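Local coordinates for putative glucose-6-phosphate 1-epimerase (Salmonella typhimurium, PDB 2HTA), which probably interconverts the alpha and beta anomers of glucose 6-phosphate as a hexose-6-phosphate mutarotase of the galactose mutarotase superfamily, at residues A[18-22]-A[51-55]; A[38-43]-A[81-85]; A[56-60]-A[113-118]; A[94-98]-A[146-152]. All coordinates share one frame; numbering follows the deposited sequence.

Contact 1: A[18-22]-A[51-55]; sequences NKIFA and VKASF
F21 rests the CZ end of its ring against strand 51-55: CZ lies 3.5 Å from A53 O, which is placed obliquely to the ring, and A53 N meets the ring edge in its plane. The first torsion of F21 (chi1 -79°) sets CG beside its own backbone N and opposite its carbonyl carbon, a rotation that points the ring from the helix toward the strand backbone. K52 crosses the ring obliquely. Its CB is 3.7 Å from F21 CZ and its CD rides over one face, while the extended chain carries NZ away from the helix. I20, just before F21, places CG2 3.9 Å from S54 CB, and its CD1 is 4.1 Å from S54 OG. That hydroxyl sits between the backbone N and the carbonyl carbon of its own residue (chi1 55°), and it is hydrogen-bonded to S64 on the adjoining strand, so a buried polar group is satisfied beneath isoleucine methyls. L43 and V45 extend the apolar floor under I20. The axes of the two short segments run 9.6 Å apart at 90°, the geometry of an N-terminal helix laid across the strands of an antiparallel sheet, here one of the sheets of the mutarotase beta-sandwich.

Contact 2: A[38-43]-A[81-85]; sequences LDDLDL and PFKTG
L38 drops its CD2 methyl almost exactly onto the centre of the F82 ring, 3.7 Å from the centroid and 1° off the ring normal, a CH-pi contact of nearly ideal placement. L41 crosses the phenylalanine at about a right angle, with its CD1 3.8 Å from F82 CD1 and its CG packed on the F82 carbonyl carbon, and L43 CD2 comes in at the ring edge near its plane. M16 of helix 14-22 and L88 also pack on F82, so this half is compact and apolar. The other half belongs to D39 and D40, the two corner residues of the type II' turn from L38 to L41 that joins strands 33-38 and 41-48; D39, K83 and T84 are exposed there. D40 N donates to F82 O at 3.0 Å, tying the turn to the loop. D40 OD2 takes the T84 N-H on its anti lone pair at 2.8 Å, a nearly straight bond (164°). K83 bends at its second torsion (chi2 -70°), which brings NZ back to D39 OD2 at 2.9 Å, on the syn side of that carboxylate and only slightly out of its plane. One water links D39 OD2 to F82 N; another joins D40 OD1 to K83 NZ. With a lysine and a main-chain N-H serving them, both aspartates probably remain ionised, and the contact has two chemistries: leucine methyls packed round F82 inside, and a salt bridge, main-chain bonds and bridging waters at the turn outside.

Contact 3: A[56-60]-A[113-118]; sequences ALQGA and ARNLPW
L57 O and G59 N make the two bonds of a single beta bridge centred on Q58 and P117, where the type II turn L57-A60 meets the loop that carries R114, a substrate-binding residue by similarity. W118 N donates to L57 O at 2.8 Å, approaching from the face of its plane opposite A60 N, so two donors grip that oxygen. G59 N reaches L116 O, also at 2.8 Å and nearly straight (167°). G59 lets the turn lie close, its CA packing against the CA of R114. The W118 side chain then runs back under the turn. Its CB is 3.5 Å from L57 O, and CG and CD1 lie beneath A60 N, with CD1 at 3.4 Å from that nitrogen. CD2 bears on A60 CB at 3.4 Å; CE3 and, more loosely, CZ3 meet the same methyl, which makes a CH-pi contact over the six-membered ring. CE2 is shared between A60 CB and the carbonyl carbon of G59, and the far corner, CH2, touches L152 CD1 at 3.5 Å. Along the other rim, W118 NE1 sits 3.4 Å from G59 CA. The indole N-H points within its own loop: W118 NE1 donates to A113 O at 3.0 Å, with an N-H...O angle of 175° and the oxygen only 3° out of the indole plane.

Contact 4: A[94-98]-A[146-152]; sequences ICWPW and WPHDFTL
W146 O receives the N-H of H148 at 2.7 Å, closing an inverse gamma turn centred on P147 behind the indole that W146 presents to W96 and P97. P97 CG lies over one face of this indole, 3.5 Å from W146 CE2, and H148 CD2 covers the opposite face. At the far rim W146 CZ3 meets W96 CH2 at 3.6 Å, the six-membered rings inclined at 72°. W96 itself is layered: P97 CB, folded back beyond the cis peptide bond that joins the two residues, lies on one face, and L152 on the other. L152 spreads its two methyls along that face, with CD1 3.6 Å from W96 CE3 and CD2 over the five-membered ring in a CH-pi contact, 3.9 Å from its centroid. CG of W96 stands opposite the backbone N (chi1 -169°), which directs the indole so that its outer edge, CZ3 and CH2, meets the face of F150 in an edge-to-face pair; CH2 is 3.6 Å from F150 CG. The aromatic cluster of W96, W146 and F150 thus joins the residues after strand 94-95, whose C95 touches the inferred active-site H179, to the loop leading into strand 151-158. No charged group takes part across the contact: the segments are probably held by burial of apolar surface and dispersion, with weak C-H to pi attraction, and the ring tilts reflect how they fit together.

How the contacts relate
From the N terminus, helix 14-22 is laid on strand 51-56 by contact 1, closing the first loop. Contact 2 opens inside that loop, at the 38-43 hairpin, and closes beyond it at 81-85, so the two cross. Contact 3 begins at 56-60, directly after contact 1 ends, and crosses contact 2 before closing at 113-118; contact 4, from 94-98 to 146-152, crosses contact 3 in turn. None nests in another. G85 joins contacts 2 and 3 through Q58 and N115, while A113 N and W96 O link contacts 3 and 4. The overlapping series runs from the N-terminal helix and five-stranded sheet, through the R114 loop, to strands 94-95 and 151-158.

Contact 1: A[18-22]-A[51-55]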
loop_
_atom_site.group_PDB
_atom_site.type_symbol
_atom_site.label_atom_id
_atom_site.label_comp_id
_atom_site.label_asym_id
_atom_site.label_seq_id
_atom_site.Cartn_x
_atom_site.Cartn_y
_atom_site.Cartn_z
ATOM N N ASN A 18 -8.061 -13.189 8.838
ATOM C CA ASN A 18 -8.137 -14.215 9.905
ATOM C C ASN A 18 -7.489 -15.550 9.469
ATOM O O ASN A 18 -6.880 -16.248 10.268
ATOM C CB ASN A 18 -9.590 -14.397 10.370
ATOM C CG ASN A 18 -10.076 -13.237 11.177
ATOM O OD1 ASN A 18 -9.261 -12.462 11.696
ATOM N ND2 ASN A 18 -11.404 -13.059 11.267
ATOM N N LYS A 19 -7.578 -15.867 8.187
ATOM C CA LYS A 19 -6.886 -17.050 7.609
ATOM C C LYS A 19 -5.355 -17.012 7.861
ATOM O O LYS A 19 -4.742 -18.002 8.294
ATOM C CB LYS A 19 -7.169 -17.149 6.124
ATOM C CG LYS A 19 -8.548 -17.709 5.780
ATOM C CD LYS A 19 -8.562 -18.223 4.295
ATOM N N ILE A 20 -4.778 -15.828 7.719
ATOM C CA ILE A 20 -3.353 -15.682 7.815
ATOM C C ILE A 20 -2.967 -15.911 9.284
ATOM O O ILE A 20 -1.983 -16.583 9.594
ATOM C CB ILE A 20 -2.938 -14.231 7.338
ATOM C CG1 ILE A 20 -3.117 -14.151 5.819
ATOM C CG2 ILE A 20 -1.481 -13.912 7.790
ATOM C CD1 ILE A 20 -2.993 -12.727 5.234
ATOM N N PHE A 21 -3.731 -15.320 10.192
ATOM C CA PHE A 21 -3.362 -15.421 11.619
ATOM C C PHE A 21 -3.690 -16.815 12.205
ATOM O O PHE A 21 -3.228 -17.151 13.296
ATOM C CB PHE A 21 -4.066 -14.335 12.406
ATOM C CG PHE A 21 -3.386 -12.993 12.274
ATOM C CD1 PHE A 21 -2.442 -12.605 13.201
ATOM C CD2 PHE A 21 -3.655 -12.177 11.185
ATOM C CE1 PHE A 21 -1.752 -11.396 13.069
ATOM C CE2 PHE A 21 -2.973 -10.944 11.044
ATOM C CZ PHE A 21 -2.022 -10.574 12.007
ATOM N N ALA A 22 -4.443 -17.617 11.443
ATOM C CA ALA A 22 -4.722 -19.016 11.842
ATOM C C ALA A 22 -3.640 -19.968 11.374
ATOM O O ALA A 22 -3.576 -21.125 11.832
ATOM C CB ALA A 22 -6.106 -19.434 11.295
ATOM N N VAL A 51 -0.931 -4.762 18.709
ATOM C CA VAL A 51 -1.131 -4.681 17.243
ATOM C C VAL A 51 -1.000 -6.059 16.573
ATOM O O VAL A 51 -0.151 -6.849 16.933
ATOM C CB VAL A 51 -0.047 -3.724 16.601
ATOM C CG1 VAL A 51 1.434 -4.090 17.018
ATOM C CG2 VAL A 51 -0.246 -3.631 15.035
ATOM N N LYS A 52 -1.828 -6.288 15.567
ATOM C CA LYS A 52 -1.696 -7.453 14.705
ATOM C C LYS A 52 -1.425 -6.936 13.296
ATOM O O LYS A 52 -2.095 -6.023 12.847
ATOM C CB LYS A 52 -3.010 -8.239 14.693
ATOM C CG LYS A 52 -3.208 -9.022 15.995
ATOM C CD LYS A 52 -4.512 -9.813 15.911
ATOM C CE LYS A 52 -4.699 -10.642 17.212
ATOM N NZ LYS A 52 -6.123 -11.042 17.440
ATOM N N ALA A 53 -0.434 -7.506 12.630
ATOM C CA ALA A 53 -0.107 -7.074 11.257
ATOM C C ALA A 53 0.552 -8.228 10.527
ATOM O O ALA A 53 1.077 -9.177 11.141
ATOM C CB ALA A 53 0.882 -5.864 11.332
ATOM N N SER A 54 0.568 -8.180 9.200
ATOM C CA SER A 54 1.231 -9.296 8.503
ATOM C C SER A 54 1.763 -8.758 7.189
ATOM O O SER A 54 1.251 -7.759 6.667
ATOM C CB SER A 54 0.241 -10.455 8.238
ATOM O OG SER A 54 -0.929 -10.027 7.528
ATOM N N PHE A 55 2.759 -9.457 6.657
ATOM C CA PHE A 55 3.458 -9.023 5.474
ATOM C C PHE A 55 3.691 -10.245 4.599
ATOM O O PHE A 55 3.833 -11.350 5.108
ATOM C CB PHE A 55 4.848 -8.559 5.867
ATOM C CG PHE A 55 4.890 -7.324 6.713
ATOM C CD1 PHE A 55 5.129 -6.065 6.140
ATOM C CD2 PHE A 55 4.761 -7.427 8.101
ATOM C CE1 PHE A 55 5.165 -4.908 6.970
ATOM C CE2 PHE A 55 4.813 -6.291 8.925
ATOM C CZ PHE A 55 5.029 -5.045 8.361
#

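Contact 2: A[38-43]-A[81-85]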
loop_
_atom_site.group_PDB
_atom_site.type_symbol
_atom_site.label_atom_id
_atom_site.label_comp_id
_atom_site.label_asym_id
_atom_site.label_seq_id
_atom_site.Cartn_x
_atom_site.Cartn_y
_atom_site.Cartn_z
ATOM N N LEU A 38 1.444 -19.134 3.130
ATOM C CA LEU A 38 0.139 -19.317 2.521
ATOM C C LEU A 38 0.346 -19.602 1.021
ATOM O O LEU A 38 0.950 -18.797 0.292
ATOM C CB LEU A 38 -0.733 -18.108 2.727
ATOM C CG LEU A 38 -2.241 -18.236 2.394
ATOM C CD1 LEU A 38 -2.969 -19.440 3.087
ATOM C CD2 LEU A 38 -2.893 -16.965 2.717
ATOM N N ASP A 39 -0.110 -20.782 0.587
ATOM C CA ASP A 39 0.156 -21.253 -0.796
ATOM C C ASP A 39 1.642 -21.114 -1.119
ATOM O O ASP A 39 2.474 -21.719 -0.418
ATOM C CB ASP A 39 -0.767 -20.522 -1.769
ATOM C CG ASP A 39 -0.987 -21.303 -3.081
ATOM O OD1 ASP A 39 -0.364 -22.372 -3.257
ATOM O OD2 ASP A 39 -1.737 -20.815 -3.985
ATOM N N ASP A 40 2.005 -20.317 -2.132
ATOM C CA ASP A 40 3.405 -20.149 -2.516
ATOM C C ASP A 40 4.226 -19.241 -1.566
ATOM O O ASP A 40 5.454 -19.301 -1.585
ATOM C CB ASP A 40 3.533 -19.484 -3.881
ATOM C CG ASP A 40 3.224 -20.403 -5.050
ATOM O OD1 ASP A 40 3.059 -21.625 -4.845
ATOM O OD2 ASP A 40 3.153 -19.881 -6.195
ATOM N N LEU A 41 3.578 -18.390 -0.765
ATOM C CA LEU A 41 4.285 -17.212 -0.228
ATOM C C LEU A 41 4.608 -17.269 1.249
ATOM O O LEU A 41 3.733 -17.608 2.064
ATOM C CB LEU A 41 3.443 -15.943 -0.450
ATOM C CG LEU A 41 3.054 -15.632 -1.911
ATOM C CD1 LEU A 41 2.377 -14.269 -2.042
ATOM C CD2 LEU A 41 4.289 -15.700 -2.814
ATOM N N ASP A 42 5.858 -16.944 1.556
ATOM C CA ASP A 42 6.281 -16.841 2.921
ATOM C C ASP A 42 5.750 -15.519 3.493
ATOM O O ASP A 42 5.857 -14.499 2.823
ATOM C CB ASP A 42 7.779 -16.855 2.973
ATOM C CG ASP A 42 8.315 -18.266 2.815
ATOM O OD1 ASP A 42 7.598 -19.222 3.209
ATOM O OD2 ASP A 42 9.427 -18.412 2.298
ATOM N N LEU A 43 5.128 -15.588 4.674
ATOM C CA LEU A 43 4.540 -14.403 5.352
ATOM C C LEU A 43 5.260 -14.148 6.691
ATOM O O LEU A 43 5.665 -15.094 7.360
ATOM C CB LEU A 43 3.037 -14.605 5.673
ATOM C CG LEU A 43 2.200 -15.084 4.480
ATOM C CD1 LEU A 43 0.705 -15.171 4.831
ATOM C CD2 LEU A 43 2.394 -14.106 3.279
ATOM N N PRO A 81 -4.663 -14.212 -5.306
ATOM C CA PRO A 81 -3.724 -15.318 -5.248
ATOM C C PRO A 81 -2.584 -15.032 -4.267
ATOM O O PRO A 81 -2.313 -13.861 -3.971
ATOM C CB PRO A 81 -3.175 -15.391 -6.691
ATOM C CG PRO A 81 -4.164 -14.702 -7.525
ATOM C CD PRO A 81 -4.673 -13.577 -6.623
ATOM N N PHE A 82 -1.972 -16.091 -3.731
ATOM C CA PHE A 82 -0.701 -16.062 -3.005
ATOM C C PHE A 82 0.247 -16.948 -3.806
ATOM O O PHE A 82 0.510 -18.071 -3.446
ATOM C CB PHE A 82 -0.822 -16.537 -1.539
ATOM C CG PHE A 82 -1.436 -15.498 -0.642
ATOM C CD1 PHE A 82 -0.646 -14.803 0.280
ATOM C CD2 PHE A 82 -2.785 -15.157 -0.762
ATOM C CE1 PHE A 82 -1.191 -13.829 1.089
ATOM C CE2 PHE A 82 -3.348 -14.153 0.080
ATOM C CZ PHE A 82 -2.553 -13.485 0.954
ATOM N N LYS A 83 0.738 -16.401 -4.908
ATOM C CA LYS A 83 1.514 -17.142 -5.909
ATOM C C LYS A 83 2.798 -16.381 -6.229
ATOM O O LYS A 83 2.813 -15.132 -6.343
ATOM C CB LYS A 83 0.719 -17.256 -7.212
ATOM C CG LYS A 83 -0.580 -18.057 -7.152
ATOM C CD LYS A 83 -0.348 -19.536 -6.976
ATOM C CE LYS A 83 -1.641 -20.341 -7.260
ATOM N NZ LYS A 83 -1.384 -21.736 -6.749
ATOM N N THR A 84 3.863 -17.132 -6.412
ATOM C CA THR A 84 5.149 -16.591 -6.799
ATOM C C THR A 84 5.098 -15.660 -8.000
ATOM O O THR A 84 4.643 -16.035 -9.105
ATOM C CB THR A 84 6.191 -17.727 -6.935
ATOM O OG1 THR A 84 6.193 -18.444 -5.706
ATOM C CG2 THR A 84 7.580 -17.172 -7.151
ATOM N N GLY A 85 5.507 -14.398 -7.755
ATOM C CA GLY A 85 5.580 -13.413 -8.841
ATOM C C GLY A 85 4.302 -12.686 -9.175
ATOM O O GLY A 85 4.309 -11.763 -9.987
HETATM O O HOH W 1 -3.038 -18.518 -4.122
HETATM O O HOH W 2 7.552 -17.535 -3.634
HETATM O O HOH W 3 1.529 -22.784 -6.948
#

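Contact 3: A[56-60]-A[113-118]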
loop_
_atom_site.group_PDB
_atom_site.type_symbol
_atom_site.label_atom_id
_atom_site.label_comp_id
_atom_site.label_asym_id
_atom_site.label_seq_id
_atom_site.Cartn_x
_atom_site.Cartn_y
_atom_site.Cartn_z
ATOM N N ALA A 56 3.806 -10.051 3.285
ATOM C CA ALA A 56 4.457 -11.064 2.473
ATOM C C ALA A 56 5.897 -10.595 2.252
ATOM O O ALA A 56 6.157 -9.384 2.018
ATOM C CB ALA A 56 3.735 -11.211 1.110
ATOM N N LEU A 57 6.834 -11.558 2.238
ATOM C CA LEU A 57 8.201 -11.273 1.803
ATOM C C LEU A 57 8.181 -10.793 0.372
ATOM O O LEU A 57 8.977 -9.905 0.000
ATOM C CB LEU A 57 9.139 -12.483 1.917
ATOM C CG LEU A 57 9.468 -12.847 3.372
ATOM C CD1 LEU A 57 10.290 -14.147 3.441
ATOM C CD2 LEU A 57 10.252 -11.696 4.093
ATOM N N GLN A 58 7.319 -11.404 -0.440
ATOM C CA GLN A 58 7.136 -10.943 -1.827
ATOM C C GLN A 58 6.563 -9.537 -1.872
ATOM O O GLN A 58 5.448 -9.293 -1.395
ATOM C CB GLN A 58 6.252 -11.919 -2.610
ATOM C CG GLN A 58 6.062 -11.513 -4.053
ATOM C CD GLN A 58 5.419 -12.639 -4.799
ATOM O OE1 GLN A 58 6.069 -13.622 -5.101
ATOM N NE2 GLN A 58 4.152 -12.511 -5.073
ATOM N N GLY A 59 7.315 -8.586 -2.423
ATOM C CA GLY A 59 6.875 -7.207 -2.406
ATOM C C GLY A 59 7.004 -6.449 -1.086
ATOM O O GLY A 59 6.476 -5.324 -0.987
ATOM N N ALA A 60 7.686 -7.023 -0.087
ATOM C CA ALA A 60 7.645 -6.484 1.299
ATOM C C ALA A 60 6.265 -5.893 1.531
ATOM O O ALA A 60 6.126 -4.696 1.857
ATOM C CB ALA A 60 8.708 -5.398 1.495
ATOM N N ALA A 113 8.918 -4.235 -8.193
ATOM C CA ALA A 113 9.306 -4.544 -6.784
ATOM C C ALA A 113 8.252 -5.346 -6.013
ATOM O O ALA A 113 8.594 -6.160 -5.158
ATOM C CB ALA A 113 9.636 -3.245 -6.075
ATOM N N ARG A 114 6.976 -5.179 -6.366
ATOM C CA ARG A 114 5.864 -5.859 -5.652
ATOM C C ARG A 114 5.785 -7.329 -6.017
ATOM O O ARG A 114 5.005 -8.112 -5.431
ATOM C CB ARG A 114 4.551 -5.133 -5.916
ATOM C CG ARG A 114 4.105 -5.112 -7.414
ATOM C CD ARG A 114 2.857 -4.298 -7.491
ATOM N NE ARG A 114 2.287 -4.261 -8.828
ATOM C CZ ARG A 114 0.998 -4.189 -9.089
ATOM N NH1 ARG A 114 0.100 -4.193 -8.099
ATOM N NH2 ARG A 114 0.582 -4.149 -10.375
ATOM N N ASN A 115 6.548 -7.709 -7.053
ATOM C CA ASN A 115 6.521 -9.093 -7.566
ATOM C C ASN A 115 7.686 -9.954 -7.095
ATOM O O ASN A 115 7.652 -11.201 -7.255
ATOM C CB ASN A 115 6.548 -9.094 -9.115
ATOM C CG ASN A 115 5.436 -8.259 -9.734
ATOM O OD1 ASN A 115 5.603 -7.049 -9.995
ATOM N ND2 ASN A 115 4.281 -8.870 -9.924
ATOM N N LEU A 116 8.676 -9.359 -6.463
ATOM C CA LEU A 116 9.921 -10.071 -6.114
ATOM C C LEU A 116 10.058 -10.286 -4.605
ATOM O O LEU A 116 9.513 -9.497 -3.831
ATOM C CB LEU A 116 11.126 -9.257 -6.610
ATOM C CG LEU A 116 11.168 -9.009 -8.119
ATOM C CD1 LEU A 116 12.319 -8.006 -8.386
ATOM C CD2 LEU A 116 11.417 -10.366 -8.840
ATOM N N PRO A 117 10.794 -11.349 -4.193
ATOM C CA PRO A 117 10.998 -11.602 -2.794
ATOM C C PRO A 117 11.993 -10.632 -2.209
ATOM O O PRO A 117 13.103 -10.481 -2.746
ATOM C CB PRO A 117 11.551 -13.040 -2.773
ATOM C CG PRO A 117 12.167 -13.262 -4.194
ATOM C CD PRO A 117 11.394 -12.389 -5.067
ATOM N N TRP A 118 11.588 -9.978 -1.120
ATOM C CA TRP A 118 12.494 -9.127 -0.303
ATOM C C TRP A 118 12.984 -9.876 0.945
ATOM O O TRP A 118 12.295 -10.740 1.484
ATOM C CB TRP A 118 11.793 -7.871 0.224
ATOM C CG TRP A 118 11.225 -6.918 -0.808
ATOM C CD1 TRP A 118 10.482 -7.251 -1.922
ATOM C CD2 TRP A 118 11.279 -5.484 -0.770
ATOM N NE1 TRP A 118 10.089 -6.105 -2.588
ATOM C CE2 TRP A 118 10.556 -5.002 -1.912
ATOM C CE3 TRP A 118 11.889 -4.565 0.079
ATOM C CZ2 TRP A 118 10.378 -3.615 -2.185
ATOM C CZ3 TRP A 118 11.716 -3.169 -0.186
ATOM C CH2 TRP A 118 10.985 -2.711 -1.315
#

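Contact 4: A[94-98]-A[146-152]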
loop_
_atom_site.group_PDB
_atom_site.type_symbol
_atom_site.label_atom_id
_atom_site.label_comp_id
_atom_site.label_asym_id
_atom_site.label_seq_id
_atom_site.Cartn_x
_atom_site.Cartn_y
_atom_site.Cartn_z
ATOM N N ILE A 94 3.879 -1.854 -2.901
ATOM C CA ILE A 94 4.993 -0.896 -3.160
ATOM C C ILE A 94 5.170 -0.864 -4.684
ATOM O O ILE A 94 5.500 -1.899 -5.286
ATOM C CB ILE A 94 6.323 -1.359 -2.503
ATOM C CG1 ILE A 94 6.174 -1.208 -0.940
ATOM C CG2 ILE A 94 7.584 -0.528 -2.998
ATOM C CD1 ILE A 94 7.287 -1.982 -0.237
ATOM N N CYS A 95 4.939 0.307 -5.261
ATOM C CA CYS A 95 4.976 0.457 -6.713
ATOM C C CYS A 95 6.273 1.142 -7.059
ATOM O O CYS A 95 6.443 2.331 -6.825
ATOM C CB CYS A 95 3.833 1.310 -7.187
ATOM S SG CYS A 95 2.157 0.740 -6.586
ATOM N N TRP A 96 7.180 0.385 -7.631
ATOM C CA TRP A 96 8.531 0.883 -7.921
ATOM C C TRP A 96 9.189 -0.012 -8.982
ATOM O O TRP A 96 9.081 -1.214 -8.896
ATOM C CB TRP A 96 9.337 0.840 -6.621
ATOM C CG TRP A 96 10.669 1.566 -6.708
ATOM C CD1 TRP A 96 10.931 2.840 -6.329
ATOM C CD2 TRP A 96 11.926 1.007 -7.159
ATOM N NE1 TRP A 96 12.264 3.142 -6.575
ATOM C CE2 TRP A 96 12.887 2.028 -7.077
ATOM C CE3 TRP A 96 12.308 -0.256 -7.647
ATOM C CZ2 TRP A 96 14.236 1.837 -7.472
ATOM C CZ3 TRP A 96 13.649 -0.465 -8.029
ATOM C CH2 TRP A 96 14.588 0.587 -7.939
ATOM N N PRO A 97 9.991 0.554 -9.927
ATOM C CA PRO A 97 10.395 1.934 -10.125
ATOM C C PRO A 97 9.502 2.733 -11.085
ATOM O O PRO A 97 9.952 3.761 -11.594
ATOM C CB PRO A 97 11.821 1.773 -10.694
ATOM C CG PRO A 97 11.710 0.531 -11.583
ATOM C CD PRO A 97 10.640 -0.345 -10.918
ATOM N N TRP A 98 8.257 2.305 -11.322
ATOM C CA TRP A 98 7.273 3.208 -11.944
ATOM C C TRP A 98 5.926 3.068 -11.323
ATOM O O TRP A 98 5.624 2.041 -10.720
ATOM C CB TRP A 98 7.194 3.081 -13.505
ATOM C CG TRP A 98 6.704 1.726 -13.963
ATOM C CD1 TRP A 98 5.392 1.332 -14.175
ATOM C CD2 TRP A 98 7.519 0.594 -14.231
ATOM N NE1 TRP A 98 5.358 0.014 -14.575
ATOM C CE2 TRP A 98 6.644 -0.467 -14.630
ATOM C CE3 TRP A 98 8.908 0.379 -14.248
ATOM C CZ2 TRP A 98 7.114 -1.746 -14.976
ATOM C CZ3 TRP A 98 9.376 -0.907 -14.597
ATOM C CH2 TRP A 98 8.477 -1.944 -14.949
ATOM N N TRP A 146 15.610 -4.111 -16.521
ATOM C CA TRP A 146 15.800 -2.731 -16.006
ATOM C C TRP A 146 17.272 -2.593 -15.598
ATOM O O TRP A 146 17.675 -2.893 -14.456
ATOM C CB TRP A 146 14.809 -2.438 -14.863
ATOM C CG TRP A 146 14.589 -0.965 -14.519
ATOM C CD1 TRP A 146 13.910 -0.037 -15.250
ATOM C CD2 TRP A 146 15.034 -0.292 -13.326
ATOM N NE1 TRP A 146 13.970 1.197 -14.607
ATOM C CE2 TRP A 146 14.630 1.052 -13.424
ATOM C CE3 TRP A 146 15.762 -0.696 -12.200
ATOM C CZ2 TRP A 146 14.916 1.997 -12.430
ATOM C CZ3 TRP A 146 16.046 0.255 -11.203
ATOM C CH2 TRP A 146 15.608 1.578 -11.332
ATOM N N PRO A 147 18.102 -2.143 -16.553
ATOM C CA PRO A 147 19.569 -2.174 -16.450
ATOM C C PRO A 147 20.136 -1.099 -15.544
ATOM O O PRO A 147 20.955 -0.283 -15.994
ATOM C CB PRO A 147 20.021 -2.001 -17.913
ATOM C CG PRO A 147 18.949 -1.069 -18.454
ATOM C CD PRO A 147 17.648 -1.561 -17.835
ATOM N N HIS A 148 19.749 -1.140 -14.266
ATOM C CA HIS A 148 20.238 -0.226 -13.240
ATOM C C HIS A 148 20.404 -1.038 -11.943
ATOM O O HIS A 148 19.510 -1.810 -11.558
ATOM C CB HIS A 148 19.196 0.855 -12.941
ATOM C CG HIS A 148 18.697 1.560 -14.157
ATOM N ND1 HIS A 148 19.338 2.656 -14.692
ATOM C CD2 HIS A 148 17.628 1.319 -14.960
ATOM C CE1 HIS A 148 18.694 3.064 -15.780
ATOM N NE2 HIS A 148 17.655 2.268 -15.968
ATOM N N ASP A 149 21.531 -0.875 -11.285
ATOM C CA ASP A 149 21.645 -1.492 -9.994
ATOM C C ASP A 149 20.911 -0.672 -8.937
ATOM O O ASP A 149 20.799 0.554 -9.049
ATOM C CB ASP A 149 23.085 -1.792 -9.639
ATOM C CG ASP A 149 23.538 -3.108 -10.286
ATOM O OD1 ASP A 149 23.088 -4.271 -9.898
ATOM O OD2 ASP A 149 24.276 -2.964 -11.233
ATOM N N PHE A 150 20.417 -1.361 -7.915
ATOM C CA PHE A 150 19.671 -0.647 -6.868
ATOM C C PHE A 150 19.658 -1.488 -5.575
ATOM O O PHE A 150 19.878 -2.708 -5.617
ATOM C CB PHE A 150 18.203 -0.385 -7.331
ATOM C CG PHE A 150 17.343 -1.667 -7.448
ATOM C CD1 PHE A 150 17.204 -2.324 -8.695
ATOM C CD2 PHE A 150 16.666 -2.187 -6.349
ATOM C CE1 PHE A 150 16.409 -3.458 -8.778
ATOM C CE2 PHE A 150 15.924 -3.360 -6.406
ATOM C CZ PHE A 150 15.773 -4.002 -7.663
ATOM N N THR A 151 19.431 -0.805 -4.449
ATOM C CA THR A 151 19.025 -1.454 -3.198
ATOM C C THR A 151 17.823 -0.636 -2.691
ATOM O O THR A 151 17.925 0.597 -2.507
ATOM C CB THR A 151 20.139 -1.400 -2.135
ATOM O OG1 THR A 151 21.304 -2.039 -2.652
ATOM C CG2 THR A 151 19.679 -2.132 -0.886
ATOM N N LEU A 152 16.687 -1.312 -2.490
ATOM C CA LEU A 152 15.467 -0.675 -2.066
ATOM C C LEU A 152 15.207 -1.184 -0.652
ATOM O O LEU A 152 15.358 -2.397 -0.398
ATOM C CB LEU A 152 14.308 -1.189 -2.919
ATOM C CG LEU A 152 13.424 -0.356 -3.811
ATOM C CD1 LEU A 152 12.125 -1.181 -4.215
ATOM C CD2 LEU A 152 13.062 1.021 -3.255
#